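Local atomic coordinates of actin binding protein family protein (Entamoeba histolytica HM-1:IMSS, PDB entry 6K2F), a protein that probably binds actin monomers and holds back their polymerization through ADF-homology domains, of which this chain is the N-terminal one. Residues F23-I28 / N34-E39; T68-D73 / G77-L82; S100-F105 / E117-V122. All blocks are in the same frame, centred on the assembly; numbering follows the deposited sequence.

Contact 1: F23-I28 / N34-E39; sequences FIQATI and NIKAIE
Phe-23 and Glu-39 pair at one end of two antiparallel strands and bond twice through their backbones, Glu-39 N to Phe-23 O at 2.9 Å and Phe-23 N to Glu-39 O at 3.1 Å. Thr-27 and Asn-34 form the matching pair of hydrogen bonds at the other end, where Asn-34 N gives a nearly straight bond to Thr-27 O (178°). Between them the register slips by one residue: Lys-36 N, at 2.8 Å, and Ala-37 N, at 3.3 Å, both donate to Gln-25 O and reach it from the same face of its carbonyl plane. A water adds a link at the Thr-27 end, 2.6 Å from Thr-27 OG1, and donates to Asn-34 O.

Among the side chains, CB of Glu-39 sits over the centre of the Phe-23 ring, 3.4 Å from its centroid, a CH-pi contact. The ring comes under that methylene because CG of Phe-23 lies between the backbone N and the carbonyl carbon (chi1 67°). The Glu-39 carboxylate bends off to Tyr-55 and Gly-41, so the residue offers an apolar root to the ring and a charged end to polar partners. Gln-25 runs alongside Lys-36, its amide nitrogen donating to Tyr-55 O and Ser-62. On the face away from Phe-23, Gln-25 and Glu-39, the branched apolar side chains of Ile-24 and Ile-38 both touch Met-15 of helix 6-18. This is a beta hairpin with a classic beta bulge, part of the central sheet of the ADF-homology fold.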
ATOM      1  N   PHE A  23      -2.092  -6.258   2.320  1.00 11.75           N
ATOM      2  CA  PHE A  23      -2.448  -7.641   2.679  1.00 11.51           C
ATOM      3  C   PHE A  23      -3.242  -7.723   3.973  1.00 10.82           C
ATOM      4  O   PHE A  23      -3.228  -6.822   4.796  1.00 13.03           O
ATOM      5  CB  PHE A  23      -1.208  -8.533   2.689  1.00 12.19           C
ATOM      6  CG  PHE A  23      -0.153  -8.299   3.732  1.00 12.43           C
ATOM      7  CD1 PHE A  23      -0.295  -8.774   5.019  1.00 14.56           C
ATOM      8  CD2 PHE A  23       1.069  -7.764   3.366  1.00 14.76           C
ATOM      9  CE1 PHE A  23       0.746  -8.673   5.921  1.00 15.17           C
ATOM     10  CE2 PHE A  23       2.113  -7.672   4.273  1.00 16.30           C
ATOM     11  CZ  PHE A  23       1.947  -8.122   5.549  1.00 16.11           C
ATOM     12  N   ILE A  24      -3.909  -8.860   4.081  1.00 10.80           N
ATOM     13  CA  ILE A  24      -4.735  -9.235   5.255  1.00 12.53           C
ATOM     14  C   ILE A  24      -4.219 -10.575   5.742  1.00 11.44           C
ATOM     15  O   ILE A  24      -4.132 -11.500   4.954  1.00 13.16           O
ATOM     16  CB  ILE A  24      -6.223  -9.322   4.896  1.00 14.76           C
ATOM     17  CG1 ILE A  24      -6.733  -8.006   4.313  1.00 15.66           C
ATOM     18  CG2 ILE A  24      -7.016  -9.771   6.115  1.00 15.15           C
ATOM     19  CD1 ILE A  24      -8.083  -8.120   3.606  1.00 20.71           C
ATOM     20  N   GLN A  25      -3.824 -10.640   6.997  1.00 12.88           N
ATOM     21  CA  GLN A  25      -3.458 -11.921   7.629  1.00 11.46           C
ATOM     22  C   GLN A  25      -4.724 -12.449   8.272  1.00 11.93           C
ATOM     23  O   GLN A  25      -5.455 -11.626   8.888  1.00 14.81           O
ATOM     24  CB  GLN A  25      -2.372 -11.760   8.678  1.00 13.09           C
ATOM     25  CG  GLN A  25      -1.914 -13.090   9.267  1.00 15.85           C
ATOM     26  CD  GLN A  25      -0.789 -12.857  10.240  1.00 18.25           C
ATOM     27  OE1 GLN A  25      -0.723 -11.821  10.892  1.00 16.51           O
ATOM     28  NE2 GLN A  25       0.091 -13.827  10.344  1.00 15.61           N
ATOM     29  N   ALA A  26      -5.000 -13.734   8.099  1.00 13.07           N
ATOM     30  CA  ALA A  26      -6.216 -14.340   8.675  1.00 13.15           C
ATOM     31  C   ALA A  26      -5.846 -15.645   9.366  1.00 12.97           C
ATOM     32  O   ALA A  26      -4.917 -16.324   8.931  1.00 13.79           O
ATOM     33  CB  ALA A  26      -7.251 -14.551   7.603  1.00 16.71           C
ATOM     34  N   THR A  27      -6.574 -15.996  10.413  1.00 14.85           N
ATOM     35  CA  THR A  27      -6.404 -17.290  11.103  1.00 14.48           C
ATOM     36  C   THR A  27      -7.776 -17.898  11.344  1.00 13.82           C
ATOM     37  O   THR A  27      -8.791 -17.178  11.350  1.00 15.75           O
ATOM     38  CB  THR A  27      -5.636 -17.190  12.429  1.00 19.66           C
ATOM     39  OG1 THR A  27      -6.344 -16.332  13.324  1.00 22.25           O
ATOM     40  CG2 THR A  27      -4.237 -16.653  12.235  1.00 20.16           C
ATOM     41  N   ILE A  28      -7.788 -19.199  11.590  1.00 15.08           N
ATOM     42  CA  ILE A  28      -9.035 -19.922  11.933  1.00 15.25           C
ATOM     43  C   ILE A  28      -9.255 -19.767  13.441  1.00 18.53           C
ATOM     44  O   ILE A  28      -8.415 -20.219  14.248  1.00 21.08           O
ATOM     45  CB  ILE A  28      -8.941 -21.380  11.458  1.00 18.49           C
ATOM     46  CG1 ILE A  28      -8.676 -21.429   9.953  1.00 18.09           C
ATOM     47  CG2 ILE A  28     -10.190 -22.144  11.863  1.00 23.63           C
ATOM     48  CD1 ILE A  28      -8.439 -22.818   9.379  1.00 21.08           C
ATOM     49  N   ASN A  34     -10.870 -15.488  10.467  1.00 15.07           N
ATOM     50  CA  ASN A  34     -10.974 -14.129  11.036  1.00 16.03           C
ATOM     51  C   ASN A  34      -9.745 -13.313  10.648  1.00 15.27           C
ATOM     52  O   ASN A  34      -8.650 -13.874  10.542  1.00 18.69           O
ATOM     53  CB  ASN A  34     -11.110 -14.176  12.557  1.00 19.55           C
ATOM     54  CG  ASN A  34     -12.437 -14.739  13.016  1.00 26.09           C
ATOM     55  OD1 ASN A  34     -13.247 -15.171  12.202  1.00 23.83           O
ATOM     56  ND2 ASN A  34     -12.696 -14.703  14.310  1.00 24.45           N
ATOM     57  N   ILE A  35      -9.926 -12.003  10.537  1.00 17.79           N
ATOM     58  CA  ILE A  35      -8.819 -11.032  10.370  1.00 14.77           C
ATOM     59  C   ILE A  35      -7.923 -11.125  11.606  1.00 15.69           C
ATOM     60  O   ILE A  35      -8.460 -11.030  12.753  1.00 19.04           O
ATOM     61  CB  ILE A  35      -9.337  -9.597  10.219  1.00 17.45           C
ATOM     62  CG1 ILE A  35     -10.251  -9.430   9.005  1.00 25.01           C
ATOM     63  CG2 ILE A  35      -8.171  -8.625  10.185  1.00 23.41           C
ATOM     64  CD1 ILE A  35     -11.164  -8.243   9.127  1.00 27.48           C
ATOM     65  N   LYS A  36      -6.634 -11.333  11.378  1.00 14.65           N
ATOM     66  CA  LYS A  36      -5.594 -11.266  12.432  1.00 16.89           C
ATOM     67  C   LYS A  36      -4.909  -9.910  12.384  1.00 17.27           C
ATOM     68  O   LYS A  36      -4.625  -9.340  13.452  1.00 20.91           O
ATOM     69  CB  LYS A  36      -4.577 -12.387  12.246  1.00 17.99           C
ATOM     70  CG  LYS A  36      -3.514 -12.457  13.330  1.00 24.49           C
ATOM     71  CD  LYS A  36      -3.981 -13.116  14.603  1.00 51.33           C
ATOM     72  CE  LYS A  36      -2.882 -13.220  15.643  1.00 66.78           C
ATOM     73  NZ  LYS A  36      -1.728 -14.022  15.168  1.00 80.12           N
ATOM     74  N   ALA A  37      -4.616  -9.423  11.173  1.00 15.84           N
ATOM     75  CA  ALA A  37      -3.851  -8.176  10.993  1.00 18.64           C
ATOM     76  C   ALA A  37      -4.044  -7.676   9.573  1.00 15.46           C
ATOM     77  O   ALA A  37      -4.371  -8.490   8.679  1.00 15.61           O
ATOM     78  CB  ALA A  37      -2.379  -8.427  11.244  1.00 19.86           C
ATOM     79  N   ILE A  38      -3.882  -6.375   9.409  1.00 19.55           N
ATOM     80  CA  ILE A  38      -3.973  -5.712   8.081  1.00 17.12           C
ATOM     81  C   ILE A  38      -2.719  -4.871   7.910  1.00 16.93           C
ATOM     82  O   ILE A  38      -2.395  -4.094   8.824  1.00 21.35           O
ATOM     83  CB  ILE A  38      -5.240  -4.864   7.988  1.00 22.95           C
ATOM     84  CG1 ILE A  38      -6.492  -5.708   8.242  1.00 28.15           C
ATOM     85  CG2 ILE A  38      -5.271  -4.154   6.649  1.00 27.36           C
ATOM     86  CD1 ILE A  38      -7.672  -4.888   8.669  1.00 30.88           C
ATOM     87  N   GLU A  39      -2.062  -4.995   6.760  1.00 14.89           N
ATOM     88  CA  GLU A  39      -0.863  -4.208   6.411  1.00 16.02           C
ATOM     89  C   GLU A  39      -1.205  -3.284   5.240  1.00 14.01           C
ATOM     90  O   GLU A  39      -1.578  -3.794   4.156  1.00 14.47           O
ATOM     91  CB  GLU A  39       0.285  -5.144   6.044  1.00 15.22           C
ATOM     92  CG  GLU A  39       1.522  -4.427   5.538  1.00 18.21           C
ATOM     93  CD  GLU A  39       2.086  -3.361   6.452  1.00 24.99           C
ATOM     94  OE1 GLU A  39       2.428  -3.703   7.624  1.00 25.51           O
ATOM     95  OE2 GLU A  39       2.200  -2.193   6.008  1.00 19.61           O
TER
HETATM   96  O   HOH W   1      -7.466 -14.023  13.506  1.00 30.59           O

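Contact 2: T68-D73 / G77-L82; sequences TETRDD and GYKWLL
Lys-79 O is gripped twice by Thr-68, from the backbone N at 2.9 Å and from the hydroxyl OG1 at 2.7 Å. The amide approaches in the carbonyl plane and the hydroxyl from above it. With chi1 at 76°, OG1 is tucked back over its own main chain, where it can reach Lys-79 O and also accept from Thr-70 N in an ST turn. Threonine suits this corner: its hydroxyl ties the turn to the strand while its methyl CG2 rests 3.9 Å from Leu-81 CD2.

Gly-77 O is a second shared acceptor. Asp-72 N, at 2.9 Å, and Arg-71 NE, also at 2.9 Å, come to it from opposite faces of its plane, and the oxygen lies in the plane of the guanidinium. The arginine chain folds back at chi2 and chi3, laying CD over the centre of the Tyr-78 ring in a CH-pi contact, 3.7 Å from the centroid. Met-96 of the second subunit packs on both Arg-71 and Tyr-78.

Between these two sites Lys-79 N bonds to Thr-70 O at 2.8 Å. Ser-112 meets both the Asp-72 carboxylate and, through its backbone O, the Lys-79 ammonium. The chemistry implies a hairpin end fastened by side-chain donors as well as backbone ones: Thr-68 OG1 supplements the amides beside the corner at 69-70, and Arg-71 NE does so at Gly-77, near the hairpin turn.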
ATOM      1  N   THR A  68      -1.752  -8.174  -5.528  1.00 13.07           N
ATOM      2  CA  THR A  68      -0.771  -7.937  -6.611  1.00 13.87           C
ATOM      3  C   THR A  68      -1.006  -6.554  -7.209  1.00 14.40           C
ATOM      4  O   THR A  68      -1.935  -5.836  -6.792  1.00 17.27           O
ATOM      5  CB  THR A  68      -0.833  -8.993  -7.722  1.00 14.68           C
ATOM      6  OG1 THR A  68      -1.969  -8.763  -8.559  1.00 17.12           O
ATOM      7  CG2 THR A  68      -0.849 -10.399  -7.166  1.00 17.32           C
ATOM      8  N   GLU A  69      -0.227  -6.192  -8.240  1.00 17.76           N
ATOM      9  CA  GLU A  69      -0.418  -4.941  -9.020  1.00 18.55           C
ATOM     10  C   GLU A  69      -1.290  -5.169 -10.255  1.00 17.95           C
ATOM     11  O   GLU A  69      -1.494  -4.215 -11.014  1.00 22.27           O
ATOM     12  CB  GLU A  69       0.943  -4.397  -9.444  1.00 24.08           C
ATOM     13  CG  GLU A  69       1.752  -3.841  -8.290  1.00 32.49           C
ATOM     14  CD  GLU A  69       1.018  -2.772  -7.507  1.00 41.84           C
ATOM     15  OE1 GLU A  69       0.573  -1.782  -8.118  1.00 35.27           O
ATOM     16  OE2 GLU A  69       0.828  -2.970  -6.310  1.00 32.58           O
ATOM     17  N   THR A  70      -1.755  -6.399 -10.473  1.00 19.28           N
ATOM     18  CA  THR A  70      -2.542  -6.750 -11.673  1.00 20.16           C
ATOM     19  C   THR A  70      -4.018  -6.524 -11.348  1.00 18.48           C
ATOM     20  O   THR A  70      -4.488  -7.045 -10.339  1.00 18.22           O
ATOM     21  CB  THR A  70      -2.222  -8.174 -12.142  1.00 26.47           C
ATOM     22  OG1 THR A  70      -0.854  -8.156 -12.553  1.00 29.74           O
ATOM     23  CG2 THR A  70      -3.094  -8.619 -13.293  1.00 29.62           C
ATOM     24  N   ARG A  71      -4.695  -5.740 -12.165  1.00 23.85           N
ATOM     25  CA  ARG A  71      -6.151  -5.516 -11.976  1.00 22.93           C
ATOM     26  C   ARG A  71      -6.919  -6.778 -12.395  1.00 24.73           C
ATOM     27  O   ARG A  71      -6.437  -7.543 -13.250  1.00 31.75           O
ATOM     28  CB  ARG A  71      -6.599  -4.252 -12.712  1.00 26.51           C
ATOM     29  CG  ARG A  71      -6.066  -2.958 -12.107  1.00 26.54           C
ATOM     30  CD  ARG A  71      -6.676  -2.580 -10.770  1.00 42.13           C
ATOM     31  NE  ARG A  71      -8.097  -2.274 -10.883  1.00 43.38           N
ATOM     32  CZ  ARG A  71      -8.602  -1.083 -11.202  1.00 50.96           C
ATOM     33  NH1 ARG A  71      -7.807  -0.054 -11.445  1.00 36.70           N
ATOM     34  NH2 ARG A  71      -9.916  -0.927 -11.268  1.00 57.97           N
ATOM     35  N   ASP A  72      -8.077  -6.981 -11.772  1.00 28.60           N
ATOM     36  CA  ASP A  72      -9.054  -8.056 -12.080  1.00 27.79           C
ATOM     37  C   ASP A  72     -10.311  -7.404 -12.660  1.00 27.79           C
ATOM     38  O   ASP A  72     -11.079  -6.795 -11.881  1.00 32.60           O
ATOM     39  CB  ASP A  72      -9.370  -8.875 -10.828  1.00 27.48           C
ATOM     40  CG  ASP A  72     -10.306 -10.042 -11.075  1.00 35.22           C
ATOM     41  OD1 ASP A  72     -10.670 -10.268 -12.252  1.00 38.84           O
ATOM     42  OD2 ASP A  72     -10.653 -10.714 -10.084  1.00 36.20           O
ATOM     43  N   ASP A  73     -10.498  -7.513 -13.970  1.00 31.72           N
ATOM     44  CA  ASP A  73     -11.641  -6.859 -14.668  1.00 38.76           C
ATOM     45  C   ASP A  73     -12.964  -7.393 -14.112  1.00 47.79           C
ATOM     46  O   ASP A  73     -13.929  -6.604 -14.019  1.00 54.66           O
ATOM     47  CB  ASP A  73     -11.538  -7.014 -16.186  1.00 46.29           C
ATOM     48  CG  ASP A  73     -10.422  -6.181 -16.798  1.00 76.62           C
ATOM     49  OD1 ASP A  73     -10.271  -5.001 -16.403  1.00 74.27           O
ATOM     50  OD2 ASP A  73      -9.705  -6.719 -17.657  1.00 83.57           O
ATOM     51  N   GLY A  77     -11.370  -4.920  -9.329  1.00 24.73           N
ATOM     52  CA  GLY A  77     -10.401  -4.872  -8.234  1.00 21.90           C
ATOM     53  C   GLY A  77      -9.050  -5.368  -8.714  1.00 21.13           C
ATOM     54  O   GLY A  77      -8.626  -4.945  -9.780  1.00 21.11           O
ATOM     55  N   TYR A  78      -8.457  -6.285  -7.970  1.00 17.79           N
ATOM     56  CA  TYR A  78      -7.083  -6.778  -8.204  1.00 15.88           C
ATOM     57  C   TYR A  78      -7.064  -8.308  -8.184  1.00 17.82           C
ATOM     58  O   TYR A  78      -7.938  -8.956  -7.578  1.00 17.41           O
ATOM     59  CB  TYR A  78      -6.166  -6.235  -7.117  1.00 16.10           C
ATOM     60  CG  TYR A  78      -5.691  -4.823  -7.330  1.00 19.60           C
ATOM     61  CD1 TYR A  78      -4.580  -4.583  -8.121  1.00 19.55           C
ATOM     62  CD2 TYR A  78      -6.307  -3.733  -6.732  1.00 25.62           C
ATOM     63  CE1 TYR A  78      -4.069  -3.311  -8.293  1.00 25.82           C
ATOM     64  CE2 TYR A  78      -5.799  -2.450  -6.893  1.00 24.28           C
ATOM     65  CZ  TYR A  78      -4.686  -2.234  -7.689  1.00 26.00           C
ATOM     66  OH  TYR A  78      -4.137  -0.986  -7.891  1.00 29.38           O
ATOM     67  N   LYS A  79      -6.016  -8.871  -8.776  1.00 16.39           N
ATOM     68  CA  LYS A  79      -5.585 -10.268  -8.537  1.00 17.91           C
ATOM     69  C   LYS A  79      -4.761 -10.322  -7.244  1.00 17.94           C
ATOM     70  O   LYS A  79      -4.052  -9.366  -6.930  1.00 15.37           O
ATOM     71  CB  LYS A  79      -4.773 -10.761  -9.729  1.00 20.10           C
ATOM     72  CG  LYS A  79      -5.565 -10.881 -11.024  1.00 25.72           C
ATOM     73  CD  LYS A  79      -6.017 -12.266 -11.276  1.00 31.65           C
ATOM     74  CE  LYS A  79      -6.813 -12.454 -12.549  1.00 47.84           C
ATOM     75  NZ  LYS A  79      -7.298 -13.850 -12.622  1.00 50.65           N
ATOM     76  N   TRP A  80      -4.875 -11.416  -6.507  1.00 15.81           N
ATOM     77  CA  TRP A  80      -4.226 -11.614  -5.190  1.00 14.71           C
ATOM     78  C   TRP A  80      -3.386 -12.893  -5.200  1.00 12.41           C
ATOM     79  O   TRP A  80      -3.577 -13.752  -6.071  1.00 16.24           O
ATOM     80  CB  TRP A  80      -5.294 -11.705  -4.104  1.00 14.65           C
ATOM     81  CG  TRP A  80      -6.088 -10.448  -3.912  1.00 12.35           C
ATOM     82  CD1 TRP A  80      -6.981  -9.890  -4.775  1.00 14.38           C
ATOM     83  CD2 TRP A  80      -6.022  -9.577  -2.777  1.00 14.01           C
ATOM     84  NE1 TRP A  80      -7.480  -8.732  -4.252  1.00 13.91           N
ATOM     85  CE2 TRP A  80      -6.918  -8.510  -3.027  1.00 14.53           C
ATOM     86  CE3 TRP A  80      -5.362  -9.626  -1.548  1.00 12.55           C
ATOM     87  CZ2 TRP A  80      -7.134  -7.498  -2.097  1.00 14.28           C
ATOM     88  CZ3 TRP A  80      -5.586  -8.631  -0.628  1.00 15.01           C
ATOM     89  CH2 TRP A  80      -6.451  -7.573  -0.906  1.00 18.71           C
ATOM     90  N   LEU A  81      -2.480 -12.976  -4.235  1.00 14.05           N
ATOM     91  CA  LEU A  81      -1.817 -14.235  -3.846  1.00 12.82           C
ATOM     92  C   LEU A  81      -2.478 -14.737  -2.573  1.00 14.48           C
ATOM     93  O   LEU A  81      -2.768 -13.928  -1.671  1.00 14.26           O
ATOM     94  CB  LEU A  81      -0.331 -14.003  -3.573  1.00 15.32           C
ATOM     95  CG  LEU A  81       0.423 -13.188  -4.608  1.00 14.46           C
ATOM     96  CD1 LEU A  81       1.833 -12.936  -4.106  1.00 19.05           C
ATOM     97  CD2 LEU A  81       0.400 -13.873  -5.946  1.00 16.18           C
ATOM     98  N   LEU A  82      -2.686 -16.038  -2.502  1.00 13.36           N
ATOM     99  CA  LEU A  82      -3.046 -16.689  -1.228  1.00 14.28           C
ATOM    100  C   LEU A  82      -1.766 -17.322  -0.700  1.00 13.52           C
ATOM    101  O   LEU A  82      -1.268 -18.262  -1.334  1.00 15.73           O
ATOM    102  CB  LEU A  82      -4.145 -17.724  -1.458  1.00 14.60           C
ATOM    103  CG  LEU A  82      -4.484 -18.546  -0.207  1.00 20.81           C
ATOM    104  CD1 LEU A  82      -4.896 -17.660   0.956  1.00 25.72           C
ATOM    105  CD2 LEU A  82      -5.560 -19.561  -0.536  1.00 26.87           C
TER
HETATM  106  O   HOH W   2     -10.633  -9.542  -7.559  1.00 22.55           O

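Contact 3: S100-F105 / E117-V122; sequences STKARF and EIHGTV
In the ADF-homology fold helices flank a central sheet, and here the junction between helices 92-101 and 103-109 meets the parallel-paired strand 114-120 through a sparse, polar surface contact. Lys-102 reaches from the junction toward the strand and touches His-119. Its CG lies anti to the carbonyl carbon (chi1 -81°), and a bend at chi3 (-69°) swings the ammonium to the edge of the imidazole, near the ring plane. The two side chains cross at about a right angle, and NZ of Lys-102 donates a weak hydrogen bond to ND1 of His-119, 3.3 Å away. A long lysine suits the place: even the nearest CA atoms of the two segments, Lys-102 and Glu-117, are 8.4 Å apart, and His-119 lies farther off.

Glu-117 extends its carboxylate toward the same junction, where its OE1 forms a salt bridge with Arg-106. Lys-102 NZ stays 5.7 Å from Glu-117 OE1, too far for a direct ion pair, though the opposite charges probably attract at that range. Lys-102 also touches Tyr-63 and Ala-84, and Glu-117 touches Leu-82, residues of strands 62-68 and 77-85. A water completes the connection, donating to Lys-102 O at 2.6 Å and to Glu-117 OE2 at 2.7 Å.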
ATOM      1  N   SER A 100      -6.967 -27.973   4.163  1.00 20.12           N
ATOM      2  CA  SER A 100      -8.295 -28.233   3.534  1.00 25.78           C
ATOM      3  C   SER A 100      -9.085 -26.919   3.379  1.00 27.06           C
ATOM      4  O   SER A 100      -9.892 -26.814   2.434  1.00 32.94           O
ATOM      5  CB  SER A 100      -9.090 -29.252   4.298  1.00 31.54           C
ATOM      6  OG  SER A 100      -9.427 -28.762   5.582  1.00 36.55           O
ATOM      7  N   THR A 101      -8.861 -25.943   4.257  1.00 19.73           N
ATOM      8  CA  THR A 101      -9.637 -24.666   4.285  1.00 20.56           C
ATOM      9  C   THR A 101      -9.072 -23.673   3.253  1.00 22.76           C
ATOM     10  O   THR A 101      -9.803 -22.717   2.901  1.00 22.21           O
ATOM     11  CB  THR A 101      -9.687 -24.120   5.717  1.00 21.51           C
ATOM     12  OG1 THR A 101     -10.329 -25.094   6.539  1.00 22.33           O
ATOM     13  CG2 THR A 101     -10.379 -22.783   5.820  1.00 23.53           C
ATOM     14  N   LYS A 102      -7.869 -23.899   2.710  1.00 20.05           N
ATOM     15  CA  LYS A 102      -7.294 -23.038   1.633  1.00 18.57           C
ATOM     16  C   LYS A 102      -8.318 -22.828   0.517  1.00 19.81           C
ATOM     17  O   LYS A 102      -8.396 -21.710  -0.019  1.00 20.73           O
ATOM     18  CB  LYS A 102      -6.056 -23.663   0.979  1.00 24.84           C
ATOM     19  CG  LYS A 102      -4.740 -23.499   1.714  1.00 36.69           C
ATOM     20  CD  LYS A 102      -3.549 -23.845   0.829  1.00 36.66           C
ATOM     21  CE  LYS A 102      -3.456 -25.323   0.500  1.00 45.74           C
ATOM     22  NZ  LYS A 102      -2.224 -25.638  -0.267  1.00 35.85           N
ATOM     23  N   ALA A 103      -9.042 -23.874   0.126  1.00 22.13           N
ATOM     24  CA  ALA A 103      -9.938 -23.853  -1.056  1.00 28.47           C
ATOM     25  C   ALA A 103     -11.109 -22.901  -0.798  1.00 22.27           C
ATOM     26  O   ALA A 103     -11.728 -22.444  -1.776  1.00 25.08           O
ATOM     27  CB  ALA A 103     -10.426 -25.241  -1.390  1.00 31.65           C
ATOM     28  N   ARG A 104     -11.399 -22.600   0.472  1.00 22.59           N
ATOM     29  CA  ARG A 104     -12.574 -21.763   0.816  1.00 19.41           C
ATOM     30  C   ARG A 104     -12.348 -20.344   0.272  1.00 17.32           C
ATOM     31  O   ARG A 104     -13.343 -19.685  -0.018  1.00 21.71           O
ATOM     32  CB  ARG A 104     -12.835 -21.759   2.326  1.00 28.03           C
ATOM     33  CG  ARG A 104     -14.307 -21.584   2.669  1.00 41.99           C
ATOM     34  CD  ARG A 104     -15.115 -22.848   2.421  1.00 43.29           C
ATOM     35  NE  ARG A 104     -14.623 -23.936   3.256  1.00 47.44           N
ATOM     36  CZ  ARG A 104     -13.976 -25.019   2.829  1.00 74.49           C
ATOM     37  NH1 ARG A 104     -13.743 -25.202   1.540  1.00 49.04           N
ATOM     38  NH2 ARG A 104     -13.566 -25.930   3.696  1.00 57.19           N
ATOM     39  N   PHE A 105     -11.107 -19.869   0.108  1.00 17.95           N
ATOM     40  CA  PHE A 105     -10.860 -18.476  -0.353  1.00 17.28           C
ATOM     41  C   PHE A 105     -11.388 -18.315  -1.781  1.00 17.86           C
ATOM     42  O   PHE A 105     -12.161 -17.375  -2.020  1.00 19.53           O
ATOM     43  CB  PHE A 105      -9.389 -18.084  -0.205  1.00 16.25           C
ATOM     44  CG  PHE A 105      -8.984 -17.912   1.240  1.00 14.56           C
ATOM     45  CD1 PHE A 105      -9.251 -16.736   1.916  1.00 13.87           C
ATOM     46  CD2 PHE A 105      -8.360 -18.938   1.933  1.00 17.85           C
ATOM     47  CE1 PHE A 105      -8.912 -16.581   3.251  1.00 15.83           C
ATOM     48  CE2 PHE A 105      -8.016 -18.777   3.268  1.00 17.20           C
ATOM     49  CZ  PHE A 105      -8.286 -17.606   3.924  1.00 13.78           C
ATOM     50  N   GLU A 117      -1.804 -19.607  -5.486  1.00 16.46           N
ATOM     51  CA  GLU A 117      -1.909 -20.077  -4.092  1.00 16.48           C
ATOM     52  C   GLU A 117      -0.543 -20.664  -3.761  1.00 17.13           C
ATOM     53  O   GLU A 117      -0.152 -21.643  -4.436  1.00 22.98           O
ATOM     54  CB  GLU A 117      -3.080 -21.038  -3.973  1.00 19.37           C
ATOM     55  CG  GLU A 117      -4.403 -20.400  -4.392  1.00 26.55           C
ATOM     56  CD  GLU A 117      -5.617 -21.278  -4.139  1.00 45.18           C
ATOM     57  OE1 GLU A 117      -5.426 -22.372  -3.587  1.00 37.03           O
ATOM     58  OE2 GLU A 117      -6.748 -20.866  -4.497  1.00 30.65           O
ATOM     59  N   ILE A 118       0.132 -20.119  -2.766  1.00 14.61           N
ATOM     60  CA  ILE A 118       1.527 -20.470  -2.394  1.00 13.86           C
ATOM     61  C   ILE A 118       1.522 -21.114  -1.007  1.00 16.84           C
ATOM     62  O   ILE A 118       1.285 -20.411   0.002  1.00 16.51           O
ATOM     63  CB  ILE A 118       2.459 -19.259  -2.466  1.00 16.58           C
ATOM     64  CG1 ILE A 118       2.393 -18.606  -3.841  1.00 21.51           C
ATOM     65  CG2 ILE A 118       3.876 -19.674  -2.097  1.00 22.06           C
ATOM     66  CD1 ILE A 118       3.203 -17.341  -3.966  1.00 20.84           C
ATOM     67  N   HIS A 119       1.782 -22.416  -0.975  1.00 17.33           N
ATOM     68  CA  HIS A 119       1.874 -23.185   0.287  1.00 16.35           C
ATOM     69  C   HIS A 119       3.326 -23.144   0.756  1.00 18.09           C
ATOM     70  O   HIS A 119       4.211 -23.465  -0.044  1.00 25.12           O
ATOM     71  CB  HIS A 119       1.357 -24.596   0.041  1.00 17.13           C
ATOM     72  CG  HIS A 119       1.422 -25.485   1.229  1.00 20.45           C
ATOM     73  ND1 HIS A 119       0.283 -25.894   1.893  1.00 25.03           N
ATOM     74  CD2 HIS A 119       2.467 -26.084   1.842  1.00 27.00           C
ATOM     75  CE1 HIS A 119       0.637 -26.698   2.890  1.00 20.80           C
ATOM     76  NE2 HIS A 119       1.961 -26.831   2.879  1.00 30.04           N
ATOM     77  N   GLY A 120       3.586 -22.697   1.977  1.00 15.78           N
ATOM     78  CA  GLY A 120       4.953 -22.635   2.521  1.00 14.95           C
ATOM     79  C   GLY A 120       4.972 -23.177   3.929  1.00 15.15           C
ATOM     80  O   GLY A 120       3.923 -23.160   4.572  1.00 14.71           O
ATOM     81  N   THR A 121       6.115 -23.690   4.376  1.00 12.66           N
ATOM     82  CA  THR A 121       6.217 -24.327   5.721  1.00 13.30           C
ATOM     83  C   THR A 121       7.219 -23.590   6.597  1.00 13.36           C
ATOM     84  O   THR A 121       7.308 -23.936   7.772  1.00 15.00           O
ATOM     85  CB  THR A 121       6.564 -25.812   5.584  1.00 17.42           C
ATOM     86  OG1 THR A 121       7.909 -25.929   5.099  1.00 16.79           O
ATOM     87  CG2 THR A 121       5.592 -26.527   4.662  1.00 21.08           C
ATOM     88  N   VAL A 122       7.977 -22.655   6.034  1.00 12.20           N
ATOM     89  CA  VAL A 122       9.009 -21.877   6.782  1.00 13.88           C
ATOM     90  C   VAL A 122       8.898 -20.428   6.303  1.00 13.95           C
ATOM     91  O   VAL A 122       8.398 -20.191   5.177  1.00 13.73           O
ATOM     92  CB  VAL A 122      10.418 -22.454   6.572  1.00 15.08           C
ATOM     93  CG1 VAL A 122      10.574 -23.837   7.156  1.00 16.51           C
ATOM     94  CG2 VAL A 122      10.762 -22.513   5.107  1.00 16.47           C
TER
HETATM   95  O   HOH W   3      -8.562 -20.770  -2.457  1.00 22.35           O

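From the N terminus, contact 1 closes first, a hairpin that folds strand 32-39 back on strand 23-29. Strand 62-68 then pairs with 23-29 and leads into contact 2, a second, shorter loop closure at the start of strand 77-85. Contact 3 comes last and spans the rest of helix 103-109, the turn after it and the start of strand 114-120. The three follow in series, neither nested nor crossed, yet all reach one sheet. Contacts 2 and 3 meet where Leu-82 packs on Phe-105; Leu-82 O probably bonds with Ile-118 N. Contacts 1 and 3 meet through Ile-28 and Thr-101, joining the hairpin to helix 92-101.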